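Local structure of adenylate isopentenyltransferase (Humulus lupulus, 3A8T) at residues K39-K53 against Y173-L187. The protein catalyses the transfer of an isopentenyl group from dimethylallyl diphosphate to ATP, ADP or AMP, an early step of cytokinin biosynthesis in hop. Residues are numbered along the deposited sequence; the frame is centred on the assembly and turned at random.
Sequences KEKLLVLMGATGTGK and YDCCFLWVDVSVKVL. With PO4 (phosphate ion), chain C.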
ATOM      1  N   LYS A  39      28.311  -0.806  -5.131  1.00 47.79           N
ATOM      2  CA  LYS A  39      26.871  -1.088  -5.120  1.00 43.59           C
ATOM      3  C   LYS A  39      26.153  -0.983  -3.770  1.00 40.51           C
ATOM      4  O   LYS A  39      26.329  -1.796  -2.884  1.00 39.62           O
ATOM      5  CB  LYS A  39      26.662  -2.448  -5.765  1.00 42.89           C
ATOM      6  CG  LYS A  39      25.265  -2.879  -5.913  1.00 41.96           C
ATOM      7  CD  LYS A  39      25.220  -4.219  -6.651  1.00 42.17           C
ATOM      8  CE  LYS A  39      25.736  -4.086  -8.073  1.00 43.11           C
ATOM      9  NZ  LYS A  39      25.358  -5.250  -8.940  1.00 43.01           N
ATOM     10  N   GLU A  40      25.350   0.065  -3.652  1.00 38.41           N
ATOM     11  CA  GLU A  40      24.583   0.409  -2.457  1.00 36.85           C
ATOM     12  C   GLU A  40      23.558  -0.588  -1.972  1.00 33.74           C
ATOM     13  O   GLU A  40      22.820  -1.200  -2.776  1.00 32.70           O
ATOM     14  CB  GLU A  40      23.893   1.765  -2.664  1.00 38.59           C
ATOM     15  CG  GLU A  40      24.900   2.824  -3.026  1.00 43.12           C
ATOM     16  CD  GLU A  40      24.301   4.087  -3.651  1.00 47.10           C
ATOM     17  OE1 GLU A  40      23.343   3.974  -4.486  1.00 45.46           O
ATOM     18  OE2 GLU A  40      24.837   5.194  -3.316  1.00 49.34           O
ATOM     19  N   LYS A  41      23.518  -0.704  -0.634  1.00 30.89           N
ATOM     20  CA  LYS A  41      22.621  -1.587   0.084  1.00 28.18           C
ATOM     21  C   LYS A  41      21.241  -0.974   0.207  1.00 26.88           C
ATOM     22  O   LYS A  41      21.093   0.213   0.548  1.00 25.98           O
ATOM     23  CB  LYS A  41      23.163  -1.910   1.459  1.00 29.41           C
ATOM     24  CG  LYS A  41      24.464  -2.747   1.448  1.00 32.39           C
ATOM     25  CD  LYS A  41      24.961  -3.068   2.899  1.00 34.50           C
ATOM     26  CE  LYS A  41      26.130  -4.117   2.955  1.00 35.13           C
ATOM     27  NZ  LYS A  41      25.668  -5.526   2.662  1.00 34.75           N
ATOM     28  N   LEU A  42      20.250  -1.795  -0.116  1.00 22.42           N
ATOM     29  CA  LEU A  42      18.887  -1.393  -0.052  1.00 22.32           C
ATOM     30  C   LEU A  42      17.997  -2.480   0.532  1.00 21.08           C
ATOM     31  O   LEU A  42      17.962  -3.604   0.059  1.00 20.04           O
ATOM     32  CB  LEU A  42      18.375  -0.995  -1.446  1.00 23.37           C
ATOM     33  CG  LEU A  42      16.864  -0.683  -1.507  1.00 23.62           C
ATOM     34  CD1 LEU A  42      16.483   0.630  -0.756  1.00 20.86           C
ATOM     35  CD2 LEU A  42      16.469  -0.673  -2.955  1.00 21.20           C
ATOM     36  N   LEU A  43      17.277  -2.134   1.581  1.00 20.74           N
ATOM     37  CA  LEU A  43      16.377  -3.088   2.187  1.00 19.69           C
ATOM     38  C   LEU A  43      15.048  -2.950   1.467  1.00 18.02           C
ATOM     39  O   LEU A  43      14.585  -1.822   1.237  1.00 19.41           O
ATOM     40  CB  LEU A  43      16.218  -2.785   3.668  1.00 19.34           C
ATOM     41  CG  LEU A  43      15.362  -3.723   4.509  1.00 17.87           C
ATOM     42  CD1 LEU A  43      15.840  -5.199   4.355  1.00 16.88           C
ATOM     43  CD2 LEU A  43      15.468  -3.230   5.955  1.00 15.75           C
ATOM     44  N   VAL A  44      14.456  -4.075   1.097  1.00 15.89           N
ATOM     45  CA  VAL A  44      13.195  -4.051   0.388  1.00 16.88           C
ATOM     46  C   VAL A  44      12.122  -4.796   1.160  1.00 18.25           C
ATOM     47  O   VAL A  44      12.259  -5.956   1.433  1.00 19.49           O
ATOM     48  CB  VAL A  44      13.370  -4.659  -1.028  1.00 17.03           C
ATOM     49  CG1 VAL A  44      12.017  -4.644  -1.800  1.00 13.78           C
ATOM     50  CG2 VAL A  44      14.475  -3.899  -1.761  1.00 14.57           C
ATOM     51  N   LEU A  45      11.066  -4.100   1.547  1.00 20.58           N
ATOM     52  CA  LEU A  45       9.996  -4.724   2.306  1.00 22.96           C
ATOM     53  C   LEU A  45       8.859  -4.955   1.352  1.00 24.49           C
ATOM     54  O   LEU A  45       8.270  -3.993   0.856  1.00 27.43           O
ATOM     55  CB  LEU A  45       9.529  -3.859   3.511  1.00 22.85           C
ATOM     56  CG  LEU A  45      10.587  -3.399   4.549  1.00 23.03           C
ATOM     57  CD1 LEU A  45       9.924  -3.029   5.822  1.00 18.51           C
ATOM     58  CD2 LEU A  45      11.666  -4.434   4.753  1.00 21.56           C
ATOM     59  N   MET A  46       8.579  -6.236   1.109  1.00 24.61           N
ATOM     60  CA  MET A  46       7.558  -6.716   0.196  1.00 25.82           C
ATOM     61  C   MET A  46       6.382  -7.501   0.794  1.00 25.51           C
ATOM     62  O   MET A  46       6.454  -8.070   1.895  1.00 25.17           O
ATOM     63  CB  MET A  46       8.204  -7.601  -0.856  1.00 29.59           C
ATOM     64  CG  MET A  46       8.895  -6.844  -1.976  1.00 35.84           C
ATOM     65  SD  MET A  46       9.615  -8.010  -3.186  1.00 42.44           S
ATOM     66  CE  MET A  46      10.162  -9.103  -2.007  1.00 38.79           C
ATOM     67  N   GLY A  47       5.302  -7.540   0.026  1.00 22.36           N
ATOM     68  CA  GLY A  47       4.112  -8.240   0.445  1.00 22.08           C
ATOM     69  C   GLY A  47       2.853  -7.578  -0.108  1.00 21.91           C
ATOM     70  O   GLY A  47       2.866  -6.425  -0.580  1.00 20.22           O
ATOM     71  N   ALA A  48       1.769  -8.334  -0.085  1.00 19.81           N
ATOM     72  CA  ALA A  48       0.495  -7.824  -0.545  1.00 20.75           C
ATOM     73  C   ALA A  48       0.063  -6.659   0.354  1.00 22.60           C
ATOM     74  O   ALA A  48       0.645  -6.432   1.430  1.00 23.36           O
ATOM     75  CB  ALA A  48      -0.570  -8.934  -0.513  1.00 16.55           C
ATOM     76  N   THR A  49      -0.962  -5.940  -0.126  1.00 23.52           N
ATOM     77  CA  THR A  49      -1.595  -4.810   0.530  1.00 25.58           C
ATOM     78  C   THR A  49      -2.064  -5.170   1.930  1.00 27.01           C
ATOM     79  O   THR A  49      -2.702  -6.196   2.139  1.00 28.93           O
ATOM     80  CB  THR A  49      -2.816  -4.361  -0.275  1.00 27.28           C
ATOM     81  OG1 THR A  49      -3.595  -3.423   0.485  1.00 29.03           O
ATOM     82  CG2 THR A  49      -3.676  -5.579  -0.653  1.00 29.71           C
ATOM     83  N   GLY A  50      -1.734  -4.325   2.895  1.00 28.29           N
ATOM     84  CA  GLY A  50      -2.149  -4.572   4.249  1.00 27.12           C
ATOM     85  C   GLY A  50      -1.395  -5.641   5.006  1.00 29.17           C
ATOM     86  O   GLY A  50      -1.865  -6.023   6.078  1.00 33.56           O
ATOM     87  N   THR A  51      -0.249  -6.129   4.532  1.00 25.73           N
ATOM     88  CA  THR A  51       0.447  -7.133   5.320  1.00 22.22           C
ATOM     89  C   THR A  51       1.348  -6.532   6.457  1.00 21.68           C
ATOM     90  O   THR A  51       2.132  -7.231   7.056  1.00 19.28           O
ATOM     91  CB  THR A  51       1.321  -8.077   4.447  1.00 20.67           C
ATOM     92  OG1 THR A  51       2.209  -7.294   3.659  1.00 17.68           O
ATOM     93  CG2 THR A  51       0.475  -8.997   3.582  1.00 15.19           C
ATOM     94  N   GLY A  52       1.205  -5.254   6.767  1.00 21.43           N
ATOM     95  CA  GLY A  52       2.007  -4.684   7.837  1.00 19.74           C
ATOM     96  C   GLY A  52       3.406  -4.233   7.440  1.00 21.21           C
ATOM     97  O   GLY A  52       4.274  -4.169   8.289  1.00 20.83           O
ATOM     98  N   LYS A  53       3.630  -3.938   6.155  1.00 20.78           N
ATOM     99  CA  LYS A  53       4.924  -3.486   5.714  1.00 21.59           C
ATOM    100  C   LYS A  53       5.355  -2.142   6.291  1.00 21.44           C
ATOM    101  O   LYS A  53       6.499  -1.977   6.710  1.00 21.53           O
ATOM    102  CB  LYS A  53       4.966  -3.441   4.212  1.00 22.13           C
ATOM    103  CG  LYS A  53       5.310  -4.786   3.610  1.00 24.60           C
ATOM    104  CD  LYS A  53       4.539  -5.043   2.328  1.00 25.81           C
ATOM    105  CE  LYS A  53       4.056  -3.763   1.594  1.00 24.41           C
ATOM    106  NZ  LYS A  53       2.587  -3.986   1.328  1.00 21.41           N
ATOM    107  N   TYR A 173      21.116  -2.662  -7.073  1.00 32.55           N
ATOM    108  CA  TYR A 173      21.612  -2.560  -5.729  1.00 30.64           C
ATOM    109  C   TYR A 173      21.931  -3.896  -5.080  1.00 30.73           C
ATOM    110  O   TYR A 173      21.744  -4.957  -5.638  1.00 30.54           O
ATOM    111  CB  TYR A 173      20.572  -1.846  -4.871  1.00 30.49           C
ATOM    112  CG  TYR A 173      20.091  -0.534  -5.416  1.00 29.75           C
ATOM    113  CD1 TYR A 173      20.886   0.606  -5.370  1.00 27.86           C
ATOM    114  CD2 TYR A 173      18.856  -0.448  -6.058  1.00 30.41           C
ATOM    115  CE1 TYR A 173      20.451   1.807  -5.963  1.00 27.44           C
ATOM    116  CE2 TYR A 173      18.427   0.728  -6.655  1.00 28.08           C
ATOM    117  CZ  TYR A 173      19.219   1.848  -6.603  1.00 27.64           C
ATOM    118  OH  TYR A 173      18.729   3.003  -7.154  1.00 26.88           O
ATOM    119  N   ASP A 174      22.423  -3.810  -3.863  1.00 30.25           N
ATOM    120  CA  ASP A 174      22.721  -4.959  -3.053  1.00 29.12           C
ATOM    121  C   ASP A 174      21.466  -5.036  -2.169  1.00 27.81           C
ATOM    122  O   ASP A 174      21.368  -4.364  -1.136  1.00 25.94           O
ATOM    123  CB  ASP A 174      23.945  -4.639  -2.206  1.00 31.77           C
ATOM    124  CG  ASP A 174      24.297  -5.744  -1.263  1.00 33.48           C
ATOM    125  OD1 ASP A 174      23.902  -6.904  -1.541  1.00 34.47           O
ATOM    126  OD2 ASP A 174      24.995  -5.449  -0.264  1.00 35.72           O
ATOM    127  N   CYS A 175      20.512  -5.852  -2.586  1.00 26.64           N
ATOM    128  CA  CYS A 175      19.241  -5.966  -1.883  1.00 27.57           C
ATOM    129  C   CYS A 175      19.039  -7.054  -0.836  1.00 27.32           C
ATOM    130  O   CYS A 175      19.589  -8.142  -0.933  1.00 27.36           O
ATOM    131  CB  CYS A 175      18.117  -6.149  -2.904  1.00 28.86           C
ATOM    132  SG  CYS A 175      17.991  -4.932  -4.140  1.00 31.37           S
ATOM    133  N   CYS A 176      18.215  -6.740   0.158  1.00 26.37           N
ATOM    134  CA  CYS A 176      17.799  -7.699   1.173  1.00 24.73           C
ATOM    135  C   CYS A 176      16.281  -7.549   1.011  1.00 24.20           C
ATOM    136  O   CYS A 176      15.756  -6.448   1.042  1.00 23.70           O
ATOM    137  CB  CYS A 176      18.236  -7.292   2.582  1.00 25.57           C
ATOM    138  SG  CYS A 176      17.570  -8.368   3.889  1.00 29.67           S
ATOM    139  N   PHE A 177      15.592  -8.663   0.806  1.00 23.78           N
ATOM    140  CA  PHE A 177      14.167  -8.655   0.580  1.00 21.32           C
ATOM    141  C   PHE A 177      13.432  -9.280   1.727  1.00 21.41           C
ATOM    142  O   PHE A 177      13.595 -10.455   1.965  1.00 21.56           O
ATOM    143  CB  PHE A 177      13.816  -9.498  -0.645  1.00 22.32           C
ATOM    144  CG  PHE A 177      14.404  -9.019  -1.927  1.00 20.31           C
ATOM    145  CD1 PHE A 177      13.846  -7.945  -2.608  1.00 20.84           C
ATOM    146  CD2 PHE A 177      15.506  -9.666  -2.487  1.00 20.26           C
ATOM    147  CE1 PHE A 177      14.372  -7.513  -3.833  1.00 19.84           C
ATOM    148  CE2 PHE A 177      16.049  -9.245  -3.711  1.00 19.01           C
ATOM    149  CZ  PHE A 177      15.479  -8.166  -4.380  1.00 21.10           C
ATOM    150  N   LEU A 178      12.631  -8.520   2.454  1.00 21.84           N
ATOM    151  CA  LEU A 178      11.834  -9.125   3.508  1.00 21.46           C
ATOM    152  C   LEU A 178      10.441  -9.198   2.885  1.00 23.26           C
ATOM    153  O   LEU A 178       9.934  -8.192   2.376  1.00 24.19           O
ATOM    154  CB  LEU A 178      11.771  -8.265   4.754  1.00 20.29           C
ATOM    155  CG  LEU A 178      13.106  -7.993   5.441  1.00 22.40           C
ATOM    156  CD1 LEU A 178      12.925  -7.154   6.697  1.00 19.23           C
ATOM    157  CD2 LEU A 178      13.737  -9.323   5.764  1.00 22.77           C
ATOM    158  N   TRP A 179       9.858 -10.386   2.892  1.00 22.11           N
ATOM    159  CA  TRP A 179       8.531 -10.590   2.351  1.00 24.16           C
ATOM    160  C   TRP A 179       7.613 -10.983   3.521  1.00 24.46           C
ATOM    161  O   TRP A 179       7.806 -12.035   4.138  1.00 23.92           O
ATOM    162  CB  TRP A 179       8.561 -11.679   1.259  1.00 24.82           C
ATOM    163  CG  TRP A 179       7.231 -12.249   0.869  1.00 26.11           C
ATOM    164  CD1 TRP A 179       6.034 -11.591   0.799  1.00 28.60           C
ATOM    165  CD2 TRP A 179       6.969 -13.583   0.426  1.00 27.06           C
ATOM    166  NE1 TRP A 179       5.045 -12.437   0.343  1.00 27.41           N
ATOM    167  CE2 TRP A 179       5.594 -13.660   0.108  1.00 25.86           C
ATOM    168  CE3 TRP A 179       7.761 -14.727   0.276  1.00 28.40           C
ATOM    169  CZ2 TRP A 179       4.998 -14.830  -0.352  1.00 30.41           C
ATOM    170  CZ3 TRP A 179       7.165 -15.900  -0.178  1.00 28.97           C
ATOM    171  CH2 TRP A 179       5.799 -15.947  -0.488  1.00 29.93           C
ATOM    172  N   VAL A 180       6.649 -10.105   3.842  1.00 24.38           N
ATOM    173  CA  VAL A 180       5.706 -10.366   4.923  1.00 24.50           C
ATOM    174  C   VAL A 180       4.517 -11.092   4.327  1.00 24.78           C
ATOM    175  O   VAL A 180       3.802 -10.559   3.504  1.00 26.07           O
ATOM    176  CB  VAL A 180       5.238  -9.045   5.661  1.00 24.17           C
ATOM    177  CG1 VAL A 180       4.363  -9.385   6.839  1.00 23.02           C
ATOM    178  CG2 VAL A 180       6.448  -8.288   6.168  1.00 24.09           C
ATOM    179  N   ASP A 181       4.331 -12.331   4.736  1.00 25.15           N
ATOM    180  CA  ASP A 181       3.271 -13.136   4.195  1.00 25.60           C
ATOM    181  C   ASP A 181       2.168 -13.411   5.235  1.00 24.52           C
ATOM    182  O   ASP A 181       2.404 -13.505   6.444  1.00 20.49           O
ATOM    183  CB  ASP A 181       3.928 -14.415   3.645  1.00 29.00           C
ATOM    184  CG  ASP A 181       2.946 -15.365   2.941  1.00 32.48           C
ATOM    185  OD1 ASP A 181       2.180 -14.949   2.018  1.00 35.14           O
ATOM    186  OD2 ASP A 181       2.974 -16.557   3.307  1.00 33.05           O
ATOM    187  N   VAL A 182       0.947 -13.518   4.731  1.00 24.79           N
ATOM    188  CA  VAL A 182      -0.213 -13.781   5.548  1.00 23.99           C
ATOM    189  C   VAL A 182      -1.063 -14.817   4.805  1.00 26.92           C
ATOM    190  O   VAL A 182      -1.188 -14.752   3.586  1.00 29.12           O
ATOM    191  CB  VAL A 182      -1.012 -12.485   5.715  1.00 23.17           C
ATOM    192  CG1 VAL A 182      -2.271 -12.719   6.513  1.00 19.47           C
ATOM    193  CG2 VAL A 182      -0.134 -11.466   6.418  1.00 21.22           C
ATOM    194  N   SER A 183      -1.627 -15.798   5.485  1.00 27.43           N
ATOM    195  CA  SER A 183      -2.455 -16.714   4.742  1.00 29.84           C
ATOM    196  C   SER A 183      -3.591 -15.939   4.052  1.00 30.60           C
ATOM    197  O   SER A 183      -4.146 -15.023   4.628  1.00 29.94           O
ATOM    198  CB  SER A 183      -3.011 -17.745   5.682  1.00 30.84           C
ATOM    199  OG  SER A 183      -1.975 -18.675   5.948  1.00 36.82           O
ATOM    200  N   VAL A 184      -3.928 -16.300   2.816  1.00 31.80           N
ATOM    201  CA  VAL A 184      -4.974 -15.583   2.098  1.00 32.78           C
ATOM    202  C   VAL A 184      -6.235 -15.340   2.904  1.00 31.69           C
ATOM    203  O   VAL A 184      -6.673 -14.199   3.039  1.00 30.74           O
ATOM    204  CB  VAL A 184      -5.349 -16.274   0.744  1.00 35.63           C
ATOM    205  CG1 VAL A 184      -4.306 -15.907  -0.313  1.00 37.06           C
ATOM    206  CG2 VAL A 184      -5.435 -17.790   0.897  1.00 35.37           C
ATOM    207  N   LYS A 185      -6.801 -16.400   3.462  1.00 31.03           N
ATOM    208  CA  LYS A 185      -8.016 -16.238   4.255  1.00 29.98           C
ATOM    209  C   LYS A 185      -7.883 -15.203   5.369  1.00 27.62           C
ATOM    210  O   LYS A 185      -8.740 -14.375   5.539  1.00 27.97           O
ATOM    211  CB  LYS A 185      -8.474 -17.565   4.860  1.00 29.34           C
ATOM    212  CG  LYS A 185      -9.908 -17.495   5.331  1.00 32.42           C
ATOM    213  CD  LYS A 185     -10.768 -16.765   4.264  1.00 33.36           C
ATOM    214  CE  LYS A 185     -12.267 -16.749   4.573  1.00 35.46           C
ATOM    215  NZ  LYS A 185     -12.614 -16.258   5.937  1.00 36.05           N
ATOM    216  N   VAL A 186      -6.817 -15.264   6.150  1.00 27.91           N
ATOM    217  CA  VAL A 186      -6.653 -14.279   7.204  1.00 25.26           C
ATOM    218  C   VAL A 186      -6.505 -12.873   6.606  1.00 24.52           C
ATOM    219  O   VAL A 186      -7.101 -11.919   7.095  1.00 24.51           O
ATOM    220  CB  VAL A 186      -5.437 -14.635   8.073  1.00 25.34           C
ATOM    221  CG1 VAL A 186      -5.174 -13.534   9.134  1.00 21.73           C
ATOM    222  CG2 VAL A 186      -5.712 -15.972   8.743  1.00 24.22           C
ATOM    223  N   LEU A 187      -5.749 -12.776   5.516  1.00 22.69           N
ATOM    224  CA  LEU A 187      -5.492 -11.517   4.854  1.00 20.64           C
ATOM    225  C   LEU A 187      -6.798 -10.953   4.352  1.00 22.79           C
ATOM    226  O   LEU A 187      -7.145  -9.819   4.619  1.00 24.88           O
ATOM    227  CB  LEU A 187      -4.502 -11.722   3.729  1.00 16.67           C
ATOM    228  CG  LEU A 187      -4.059 -10.436   3.017  1.00 16.16           C
ATOM    229  CD1 LEU A 187      -3.504  -9.445   4.023  1.00 10.55           C
ATOM    230  CD2 LEU A 187      -3.066 -10.787   1.903  1.00 12.06           C
TER
HETATM  231  P   PO4 C 900       0.981  -2.285   4.317  1.00 33.21           P
HETATM  232  O1  PO4 C 900       1.902  -1.114   4.422  1.00 29.63           O
HETATM  233  O2  PO4 C 900       0.028  -2.056   3.190  1.00 33.60           O
HETATM  234  O3  PO4 C 900       1.769  -3.524   4.067  1.00 28.62           O
HETATM  235  O4  PO4 C 900       0.229  -2.437   5.583  1.00 30.79           O
HETATM  236  O   HOH W   1      27.027  -3.702  -1.203  1.00 48.21           O
HETATM  237  O   HOH W   2       2.345 -11.004   0.982  1.00  9.43           O
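The Walker A P-loop, 47-54, follows strand 41-46, which pairs in parallel with strand 174-181 inside the sheet of the P-loop NTPase fold, flanked by strands 132-136 and 296-300. Seven backbone hydrogen bonds join them, from Asp174 N to Glu40 O (2.9 Å) through to Val180 N on Met46 O (2.8 Å). Where the strands begin, Lys41 NZ forms a salt bridge with Asp174 OD2 (3.0 Å) and also bonds the carbonyls of Phe336 and Glu339. Apolar side chains pack on both faces: on one, Leu45 CD2 lies alongside Leu178 CD1 (3.6 Å); on the other, Phe177 sets CD1 against Val44 CB and meets Met46 in an oblique Met-aromatic contact. Gly47 suits its place because a side chain would strike Val180 O. With OG1 between backbone N and carbonyl carbon (chi1 54°), Thr51 bonds Ala48 O in the carbonyl plane and packs CG2 on Val182 CG2. Lys53 folds back so that NZ reaches Gly47 O, Ala48 O and phosphate O3 (2.9 Å); an alanine here would probably weaken the anion's hold and leave both carbonyls without the NZ tie. Amides of Gly50, Gly52 and Lys53, with Ser54 OG, also grip this ion, probably from the crystallisation liquor, consistent with a phosphate or diphosphate seat in the ATP-binding loop.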